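Local atomic coordinates of exopolysaccharide biosynthesis protein (Pantoea stewartii subsp. stewartii DC283, PDB entry 6TGF), a protein that modifies the glycans of the bacterial biofilm, probably by hydrolysis, using a parallel beta-helix fold like that of bacteriophage tailspikes. Residues F569-T573 against G584-G588; D47-P53 against A120-P126; K405-H410 against D500-S504. All coordinates share one frame. Numbering follows the deposited sequence.

Contact 1. Residues F569-T573 against G584-G588. With EDO (1,2-ethanediol), chain C.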
loop_
_atom_site.group_PDB
_atom_site.type_symbol
_atom_site.label_atom_id
_atom_site.label_comp_id
_atom_site.label_asym_id
_atom_site.label_seq_id
_atom_site.Cartn_x
_atom_site.Cartn_y
_atom_site.Cartn_z
ATOM N N PHE B 569 9.880 11.974 50.768
ATOM C CA PHE B 569 10.924 12.326 49.768
ATOM C C PHE B 569 11.839 13.421 50.335
ATOM O O PHE B 569 12.423 14.186 49.545
ATOM C CB PHE B 569 10.271 12.754 48.450
ATOM C CG PHE B 569 9.218 13.823 48.597
ATOM C CD1 PHE B 569 7.900 13.486 48.855
ATOM C CD2 PHE B 569 9.543 15.165 48.486
ATOM C CE1 PHE B 569 6.930 14.466 48.993
ATOM C CE2 PHE B 569 8.571 16.144 48.626
ATOM C CZ PHE B 569 7.267 15.794 48.878
ATOM N N ASN B 570 11.967 13.482 51.665
ATOM C CA ASN B 570 12.854 14.440 52.378
ATOM C C ASN B 570 14.290 13.914 52.298
ATOM O O ASN B 570 14.468 12.679 52.262
ATOM C CB ASN B 570 12.401 14.677 53.823
ATOM C CG ASN B 570 12.328 13.408 54.646
ATOM O OD1 ASN B 570 11.251 12.847 54.835
ATOM N ND2 ASN B 570 13.467 12.940 55.130
ATOM N N ASN B 571 15.269 14.823 52.265
ATOM C CA ASN B 571 16.719 14.500 52.181
ATOM C C ASN B 571 17.193 13.914 53.518
ATOM O O ASN B 571 16.395 13.888 54.476
ATOM C CB ASN B 571 17.546 15.728 51.788
ATOM C CG ASN B 571 17.475 16.036 50.308
ATOM O OD1 ASN B 571 16.803 16.977 49.894
ATOM N ND2 ASN B 571 18.158 15.240 49.502
ATOM N N GLY B 572 18.446 13.454 53.564
ATOM C CA GLY B 572 19.112 12.943 54.776
ATOM C C GLY B 572 18.733 11.506 55.091
ATOM O O GLY B 572 18.646 11.177 56.289
ATOM N N THR B 573 18.521 10.676 54.063
ATOM C CA THR B 573 18.333 9.204 54.191
ATOM C C THR B 573 19.707 8.525 54.251
ATOM O O THR B 573 19.754 7.335 54.619
ATOM C CB THR B 573 17.474 8.636 53.053
ATOM O OG1 THR B 573 18.181 8.796 51.822
ATOM C CG2 THR B 573 16.115 9.294 52.954
ATOM N N GLY B 584 11.968 4.026 59.548
ATOM C CA GLY B 584 13.267 4.724 59.458
ATOM C C GLY B 584 13.427 5.484 58.151
ATOM O O GLY B 584 12.664 5.205 57.204
ATOM N N ARG B 585 14.388 6.412 58.102
ATOM C CA ARG B 585 14.744 7.194 56.887
ATOM C C ARG B 585 15.394 6.250 55.871
ATOM O O ARG B 585 16.561 5.868 56.084
ATOM C CB ARG B 585 15.697 8.343 57.231
ATOM C CG ARG B 585 15.125 9.375 58.191
ATOM C CD ARG B 585 15.991 10.619 58.221
ATOM N NE ARG B 585 15.743 11.450 59.394
ATOM C CZ ARG B 585 15.044 12.585 59.413
ATOM N NH1 ARG B 585 14.495 13.071 58.312
ATOM N NH2 ARG B 585 14.901 13.240 60.552
ATOM N N ASN B 586 14.661 5.889 54.814
ATOM C CA ASN B 586 15.094 4.896 53.795
ATOM C C ASN B 586 14.806 5.441 52.391
ATOM O O ASN B 586 13.846 6.227 52.245
ATOM C CB ASN B 586 14.403 3.546 54.018
ATOM C CG ASN B 586 15.269 2.356 53.661
ATOM O OD1 ASN B 586 16.201 2.471 52.866
ATOM N ND2 ASN B 586 14.968 1.207 54.244
ATOM N N THR B 587 15.623 5.046 51.410
ATOM C CA THR B 587 15.360 5.221 49.957
ATOM C C THR B 587 14.914 3.871 49.383
ATOM O O THR B 587 15.478 2.836 49.801
ATOM C CB THR B 587 16.580 5.786 49.218
ATOM O OG1 THR B 587 16.968 6.999 49.862
ATOM C CG2 THR B 587 16.304 6.056 47.754
ATOM N N GLY B 588 13.939 3.893 48.470
ATOM C CA GLY B 588 13.294 2.690 47.911
ATOM C C GLY B 588 12.110 2.253 48.755
ATOM O O GLY B 588 11.946 2.792 49.870
HETATM C C1 EDO C . 8.089 16.765 53.280
HETATM O O1 EDO C . 6.874 17.155 52.670
HETATM C C2 EDO C . 8.066 15.371 53.798
HETATM O O2 EDO C . 8.836 14.446 53.046
#

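Contact 2. Residues D47-P53 against A120-P126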
loop_
_atom_site.group_PDB
_atom_site.type_symbol
_atom_site.label_atom_id
_atom_site.label_comp_id
_atom_site.label_asym_id
_atom_site.label_seq_id
_atom_site.Cartn_x
_atom_site.Cartn_y
_atom_site.Cartn_z
ATOM N N ASP B 47 7.240 -15.143 -64.379
ATOM C CA ASP B 47 5.950 -14.421 -64.560
ATOM C C ASP B 47 4.921 -15.008 -63.586
ATOM O O ASP B 47 4.940 -16.235 -63.381
ATOM C CB ASP B 47 5.465 -14.476 -66.012
ATOM C CG ASP B 47 6.155 -13.486 -66.937
ATOM O OD1 ASP B 47 7.202 -12.931 -66.540
ATOM O OD2 ASP B 47 5.636 -13.269 -68.049
ATOM N N VAL B 48 4.078 -14.151 -63.000
ATOM C CA VAL B 48 3.086 -14.511 -61.940
ATOM C C VAL B 48 1.768 -13.797 -62.228
ATOM O O VAL B 48 1.730 -12.872 -63.035
ATOM C CB VAL B 48 3.611 -14.142 -60.537
ATOM C CG1 VAL B 48 4.912 -14.859 -60.212
ATOM C CG2 VAL B 48 3.774 -12.637 -60.364
ATOM N N PRO B 49 0.650 -14.206 -61.582
ATOM C CA PRO B 49 -0.573 -13.405 -61.578
ATOM C C PRO B 49 -0.345 -12.080 -60.833
ATOM O O PRO B 49 -0.175 -12.120 -59.626
ATOM C CB PRO B 49 -1.604 -14.289 -60.855
ATOM C CG PRO B 49 -1.015 -15.685 -60.905
ATOM C CD PRO B 49 0.483 -15.478 -60.864
ATOM N N ILE B 50 -0.314 -10.959 -61.564
ATOM C CA ILE B 50 -0.067 -9.593 -61.008
ATOM C C ILE B 50 -1.405 -8.949 -60.624
ATOM O O ILE B 50 -1.393 -8.071 -59.740
ATOM C CB ILE B 50 0.744 -8.708 -61.983
ATOM C CG1 ILE B 50 0.015 -8.447 -63.304
ATOM C CG2 ILE B 50 2.128 -9.298 -62.215
ATOM C CD1 ILE B 50 0.476 -7.198 -64.022
ATOM N N LEU B 51 -2.503 -9.352 -61.274
ATOM C CA LEU B 51 -3.879 -8.852 -61.004
ATOM C C LEU B 51 -4.878 -10.011 -61.115
ATOM O O LEU B 51 -4.818 -10.749 -62.116
ATOM C CB LEU B 51 -4.214 -7.735 -61.998
ATOM C CG LEU B 51 -3.315 -6.500 -61.936
ATOM C CD1 LEU B 51 -3.565 -5.589 -63.128
ATOM C CD2 LEU B 51 -3.517 -5.740 -60.633
ATOM N N THR B 52 -5.757 -10.147 -60.117
ATOM C CA THR B 52 -6.770 -11.230 -59.979
ATOM C C THR B 52 -8.130 -10.586 -59.714
ATOM O O THR B 52 -8.210 -9.367 -59.580
ATOM C CB THR B 52 -6.341 -12.211 -58.879
ATOM O OG1 THR B 52 -6.363 -11.512 -57.635
ATOM C CG2 THR B 52 -4.968 -12.802 -59.115
ATOM N N PRO B 53 -9.243 -11.360 -59.645
ATOM C CA PRO B 53 -10.556 -10.792 -59.331
ATOM C C PRO B 53 -10.556 -10.003 -58.011
ATOM O O PRO B 53 -11.266 -9.019 -57.922
ATOM C CB PRO B 53 -11.468 -12.025 -59.231
ATOM C CG PRO B 53 -10.787 -13.058 -60.101
ATOM C CD PRO B 53 -9.310 -12.811 -59.877
ATOM N N ALA B 120 -10.688 -14.765 -63.873
ATOM C CA ALA B 120 -9.539 -14.539 -64.778
ATOM C C ALA B 120 -8.367 -13.939 -63.997
ATOM O O ALA B 120 -8.581 -13.491 -62.859
ATOM C CB ALA B 120 -9.953 -13.643 -65.918
ATOM N N ALA B 121 -7.175 -13.941 -64.596
ATOM C CA ALA B 121 -5.946 -13.320 -64.050
ATOM C C ALA B 121 -5.112 -12.733 -65.193
ATOM O O ALA B 121 -5.143 -13.300 -66.304
ATOM C CB ALA B 121 -5.154 -14.336 -63.263
ATOM N N LEU B 122 -4.408 -11.633 -64.920
ATOM C CA LEU B 122 -3.377 -11.048 -65.817
ATOM C C LEU B 122 -1.999 -11.496 -65.318
ATOM O O LEU B 122 -1.594 -11.037 -64.232
ATOM C CB LEU B 122 -3.501 -9.520 -65.818
ATOM C CG LEU B 122 -4.792 -8.956 -66.409
ATOM C CD1 LEU B 122 -4.814 -7.439 -66.310
ATOM C CD2 LEU B 122 -4.975 -9.391 -67.856
ATOM N N ILE B 123 -1.333 -12.384 -66.064
ATOM C CA ILE B 123 0.047 -12.869 -65.765
ATOM C C ILE B 123 1.050 -11.985 -66.516
ATOM O O ILE B 123 0.827 -11.717 -67.716
ATOM C CB ILE B 123 0.214 -14.365 -66.113
ATOM C CG1 ILE B 123 -0.623 -15.258 -65.191
ATOM C CG2 ILE B 123 1.679 -14.775 -66.094
ATOM C CD1 ILE B 123 -1.923 -15.718 -65.793
ATOM N N ALA B 124 2.109 -11.555 -65.824
ATOM C CA ALA B 124 3.240 -10.770 -66.371
ATOM C C ALA B 124 4.414 -10.821 -65.387
ATOM O O ALA B 124 4.281 -11.483 -64.337
ATOM C CB ALA B 124 2.803 -9.350 -66.637
ATOM N N ASN B 125 5.522 -10.156 -65.725
ATOM C CA ASN B 125 6.726 -10.032 -64.861
ATOM C C ASN B 125 6.322 -9.321 -63.572
ATOM O O ASN B 125 5.753 -8.233 -63.633
ATOM C CB ASN B 125 7.854 -9.289 -65.584
ATOM C CG ASN B 125 9.201 -9.420 -64.905
ATOM O OD1 ASN B 125 9.287 -9.517 -63.682
ATOM N ND2 ASN B 125 10.264 -9.407 -65.692
ATOM N N PRO B 126 6.576 -9.901 -62.374
ATOM C CA PRO B 126 6.298 -9.209 -61.113
ATOM C C PRO B 126 7.021 -7.854 -61.044
ATOM O O PRO B 126 6.479 -6.933 -60.461
ATOM C CB PRO B 126 6.797 -10.172 -60.022
ATOM C CG PRO B 126 7.693 -11.154 -60.751
ATOM C CD PRO B 126 7.128 -11.246 -62.152
#

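Contact 3. Residues K405-H410 against D500-S504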
loop_
_atom_site.group_PDB
_atom_site.type_symbol
_atom_site.label_atom_id
_atom_site.label_comp_id
_atom_site.label_asym_id
_atom_site.label_seq_id
_atom_site.Cartn_x
_atom_site.Cartn_y
_atom_site.Cartn_z
ATOM N N LYS B 405 18.854 -29.091 1.068
ATOM C CA LYS B 405 18.586 -27.898 1.910
ATOM C C LYS B 405 19.596 -26.797 1.574
ATOM O O LYS B 405 20.408 -26.432 2.448
ATOM C CB LYS B 405 18.674 -28.263 3.391
ATOM C CG LYS B 405 18.112 -27.203 4.321
ATOM C CD LYS B 405 16.823 -27.616 4.960
ATOM C CE LYS B 405 17.039 -28.542 6.133
ATOM N NZ LYS B 405 15.779 -28.757 6.873
ATOM N N GLY B 406 19.535 -26.287 0.349
ATOM C CA GLY B 406 20.399 -25.202 -0.140
ATOM C C GLY B 406 19.899 -24.698 -1.475
ATOM O O GLY B 406 19.023 -25.357 -2.071
ATOM N N ASN B 407 20.429 -23.563 -1.924
ATOM C CA ASN B 407 20.111 -22.960 -3.242
ATOM C C ASN B 407 18.602 -22.658 -3.299
ATOM O O ASN B 407 18.185 -21.669 -2.657
ATOM C CB ASN B 407 20.648 -23.850 -4.370
ATOM C CG ASN B 407 21.344 -23.070 -5.466
ATOM O OD1 ASN B 407 21.433 -21.845 -5.410
ATOM N ND2 ASN B 407 21.858 -23.772 -6.462
ATOM N N TRP B 408 17.816 -23.472 -4.015
ATOM C CA TRP B 408 16.369 -23.241 -4.278
ATOM C C TRP B 408 15.524 -24.209 -3.445
ATOM O O TRP B 408 15.056 -25.218 -4.000
ATOM C CB TRP B 408 16.088 -23.367 -5.779
ATOM C CG TRP B 408 17.087 -22.622 -6.607
ATOM C CD1 TRP B 408 18.240 -23.114 -7.146
ATOM C CD2 TRP B 408 17.049 -21.225 -6.946
ATOM N NE1 TRP B 408 18.912 -22.126 -7.814
ATOM C CE2 TRP B 408 18.206 -20.957 -7.710
ATOM C CE3 TRP B 408 16.150 -20.182 -6.689
ATOM C CZ2 TRP B 408 18.481 -19.688 -8.217
ATOM C CZ3 TRP B 408 16.423 -18.930 -7.193
ATOM C CH2 TRP B 408 17.573 -18.689 -7.946
ATOM N N ASP B 409 15.333 -23.895 -2.160
ATOM C CA ASP B 409 14.584 -24.740 -1.191
ATOM C C ASP B 409 13.531 -23.904 -0.449
ATOM O O ASP B 409 13.091 -24.355 0.630
ATOM C CB ASP B 409 15.547 -25.425 -0.215
ATOM C CG ASP B 409 16.303 -24.472 0.698
ATOM O OD1 ASP B 409 16.307 -23.257 0.413
ATOM O OD2 ASP B 409 16.886 -24.955 1.689
ATOM N N HIS B 410 13.127 -22.749 -0.993
ATOM C CA HIS B 410 12.118 -21.847 -0.373
ATOM C C HIS B 410 11.602 -20.815 -1.384
ATOM O O HIS B 410 12.101 -20.794 -2.526
ATOM C CB HIS B 410 12.696 -21.176 0.882
ATOM C CG HIS B 410 13.765 -20.172 0.612
ATOM N ND1 HIS B 410 15.028 -20.531 0.184
ATOM C CD2 HIS B 410 13.773 -18.826 0.727
ATOM C CE1 HIS B 410 15.764 -19.449 0.034
ATOM N NE2 HIS B 410 15.018 -18.389 0.361
ATOM N N ASP B 500 8.054 -31.170 10.075
ATOM C CA ASP B 500 9.502 -30.877 9.896
ATOM C C ASP B 500 9.748 -29.371 10.027
ATOM O O ASP B 500 9.082 -28.598 9.309
ATOM C CB ASP B 500 10.010 -31.371 8.538
ATOM C CG ASP B 500 9.999 -32.881 8.379
ATOM O OD1 ASP B 500 9.676 -33.579 9.364
ATOM O OD2 ASP B 500 10.314 -33.348 7.266
ATOM N N ARG B 501 10.674 -28.983 10.909
ATOM C CA ARG B 501 11.178 -27.592 11.049
ATOM C C ARG B 501 12.258 -27.365 9.987
ATOM O O ARG B 501 13.269 -28.092 10.013
ATOM C CB ARG B 501 11.736 -27.362 12.456
ATOM C CG ARG B 501 12.033 -25.904 12.783
ATOM C CD ARG B 501 12.743 -25.764 14.115
ATOM N NE ARG B 501 14.023 -26.462 14.107
ATOM C CZ ARG B 501 14.492 -27.237 15.085
ATOM N NH1 ARG B 501 13.787 -27.450 16.184
ATOM N NH2 ARG B 501 15.674 -27.812 14.950
ATOM N N TRP B 502 12.048 -26.397 9.091
ATOM C CA TRP B 502 12.958 -26.094 7.956
ATOM C C TRP B 502 14.241 -25.435 8.479
ATOM O O TRP B 502 15.331 -25.963 8.185
ATOM C CB TRP B 502 12.258 -25.219 6.909
ATOM C CG TRP B 502 13.174 -24.767 5.815
ATOM C CD1 TRP B 502 14.031 -25.545 5.095
ATOM C CD2 TRP B 502 13.335 -23.427 5.318
ATOM N NE1 TRP B 502 14.715 -24.785 4.186
ATOM C CE2 TRP B 502 14.308 -23.483 4.297
ATOM C CE3 TRP B 502 12.753 -22.192 5.629
ATOM C CZ2 TRP B 502 14.711 -22.349 3.591
ATOM C CZ3 TRP B 502 13.150 -21.073 4.930
ATOM C CH2 TRP B 502 14.118 -21.153 3.927
ATOM N N LEU B 503 14.105 -24.331 9.222
ATOM C CA LEU B 503 15.236 -23.537 9.779
ATOM C C LEU B 503 15.605 -24.065 11.171
ATOM O O LEU B 503 14.923 -24.989 11.656
ATOM C CB LEU B 503 14.831 -22.060 9.834
ATOM C CG LEU B 503 14.432 -21.435 8.497
ATOM C CD1 LEU B 503 14.001 -19.989 8.684
ATOM C CD2 LEU B 503 15.567 -21.523 7.485
ATOM N N SER B 504 16.652 -23.497 11.780
ATOM C CA SER B 504 17.186 -23.897 13.110
ATOM C C SER B 504 16.202 -23.485 14.211
ATOM O O SER B 504 15.387 -22.571 13.970
ATOM C CB SER B 504 18.556 -23.315 13.357
ATOM O OG SER B 504 18.471 -21.956 13.761
#

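Contact 1. Residues F569-T573 against G584-G588
Neither segment here is helix or strand, and no clear hydrogen bond crosses between them; the two runs come together mainly through van der Waals contact and close polar atoms. The backbones are nearest at T573 and R585, whose CA atoms are 4.9 Å apart. R585 points toward the other run and lays its extended side chain along it, with CD 3.3 Å from the carbonyl O of G572. T573 adds its methyl: CG2 is 4.4 Å from R585 CB and 3.9 Å from N586 O. G572 turns the chain here with a positive phi of 81°.

Among the polar groups, T573 OG1 lies 2.9 Å from T587 OG1. Beyond R585 CD, the guanidinium ends beside N570: ND2 of N570 and NH1 of R585 are 3.3 Å apart, but both are donors and do not bond. N570 ND2 donates within its own segment, to N571 O at 3.1 Å, while R585 NE makes a salt bridge with E576. A 1,2-ethanediol sits over one face of the F569 ring, its O2 3.4 Å from N570 OD1, a weak interaction at best.

Further hydrogen bonds go to another chain. E603 of the second subunit accepts from both T573 OG1 and G572 N, D600 of that subunit takes N571 ND2, and its S605 bonds T587 O. The arrangement is the long loop connecting the two antiparallel, adjacent strands 558-564 and 589-597, a beta hairpin, docked against the next subunit of a tailspike-like trimer.

Contact 2. Residues D47-P53 against A120-P126
L122, D47 and I50 bury the largest areas in this antiparallel strand pairing. L122 sits at a classic beta bulge. Its carbonyl O receives I50 N at 3.0 Å, and its own N donates to L51 O, also at 3.0 Å, so two residues of one strand face a single residue of the other and the register slips by one. L122 CD1 is 3.9 Å from L51 CD1, on the same face of the sheet.

I50 is the extra residue of the bulge, and the chain turns a corner at it. Its CA-to-CB bond points sideways, and the side chain touches the partner strand, with I50 CG1 4.5 Å from L122 CB and I50 CD1 4.1 Å from A124 CB. Just before it, P49, which has no NH to give, occupies a non-hydrogen-bonded position opposite I123, with P49 CG 4.3 Å from I123 CG1.

D47 precedes the first regular pair, V48 with A124, where V48 N reaches A124 O at 3.0 Å and A124 N returns to V48 O at 3.1 Å. D47 CB touches I123 CG2 at 3.8 Å, and D47 CA makes a CH...O contact with A124 O at 3.4 Å.

In the head-binding region, 48-51 is an outermost strand of a five-stranded antiparallel sheet. Strand 121-124, its neighbour, is bonded on the far side to strand 89-92, A121 with R92 and I123 with F90. L122 packs on F115 of helix 109-117, while I50 and L51 meet I73 and L71 of strand 69-74.

Contact 3. Residues K405-H410 against D500-S504
W502 is the hub of this surface contact, and all three of its polar atoms, backbone N, O and indole NE1, find a partner. The indole NE1 donates to D409 OD2 at 3.3 Å, a weak bond that meets the carboxylate near the plane of the ring. The carbonyl O of W502 accepts from K405 NZ at 3.1 Å, while its backbone N goes to N456 OD1. N456 is shared, because its ND2 also donates to D500 O.

D409 divides its carboxylate between the two runs. OD2 takes the indole, and OD1 accepts from H410 ND1 at 3.0 Å, a His-carboxylate hydrogen bond that fixes the imidazole. The carbonyl O of D409 is taken by R434. Within the other run, R501 turns back on itself, its NE bonding L503 O at 3.0 Å, and its CB points away from the contact.

Around these bonds the side chains also touch through carbon. K405 bends so that CD rests 3.5 Å from W502 CD1 on the way to its ammonium bond, and H410 CB is 3.4 Å from W502 CH2. The imidazole and the six-membered indole ring are oblique, with centroids 5.2 Å apart and planes at 32°. A 1,2-ethanediol lies about 4 Å from the tryptophan side chain.

Both runs are loops leaving the parallel beta-helix. The one at 405-410 joins strand 396-399 to strand 411-412; the other follows strand 493-494 and leads to strand 511-514. Strand 435-436 lies with them, its S436 touching both H410 and W502.

Overall arrangement
From the N terminus the chain meets contact 2 first: it closes a loop of 66 residues, part helix and part strand, within the head-binding region. Contact 3 follows in the parallel beta-helix, where 89 residues rich in strand separate its two surface loops, so it bridges different levels of the helix. Contact 1 comes last and is the most local, pinching off ten loop residues between two strands of a later antiparallel sheet. The three are in series, with no nesting or crossing. Contacts 1 and 2 lie on opposite sides of the chain's centre, their centres 119 Å apart; contact 3 is 70 Å from contact 2 and 60 Å from contact 1, centre to centre.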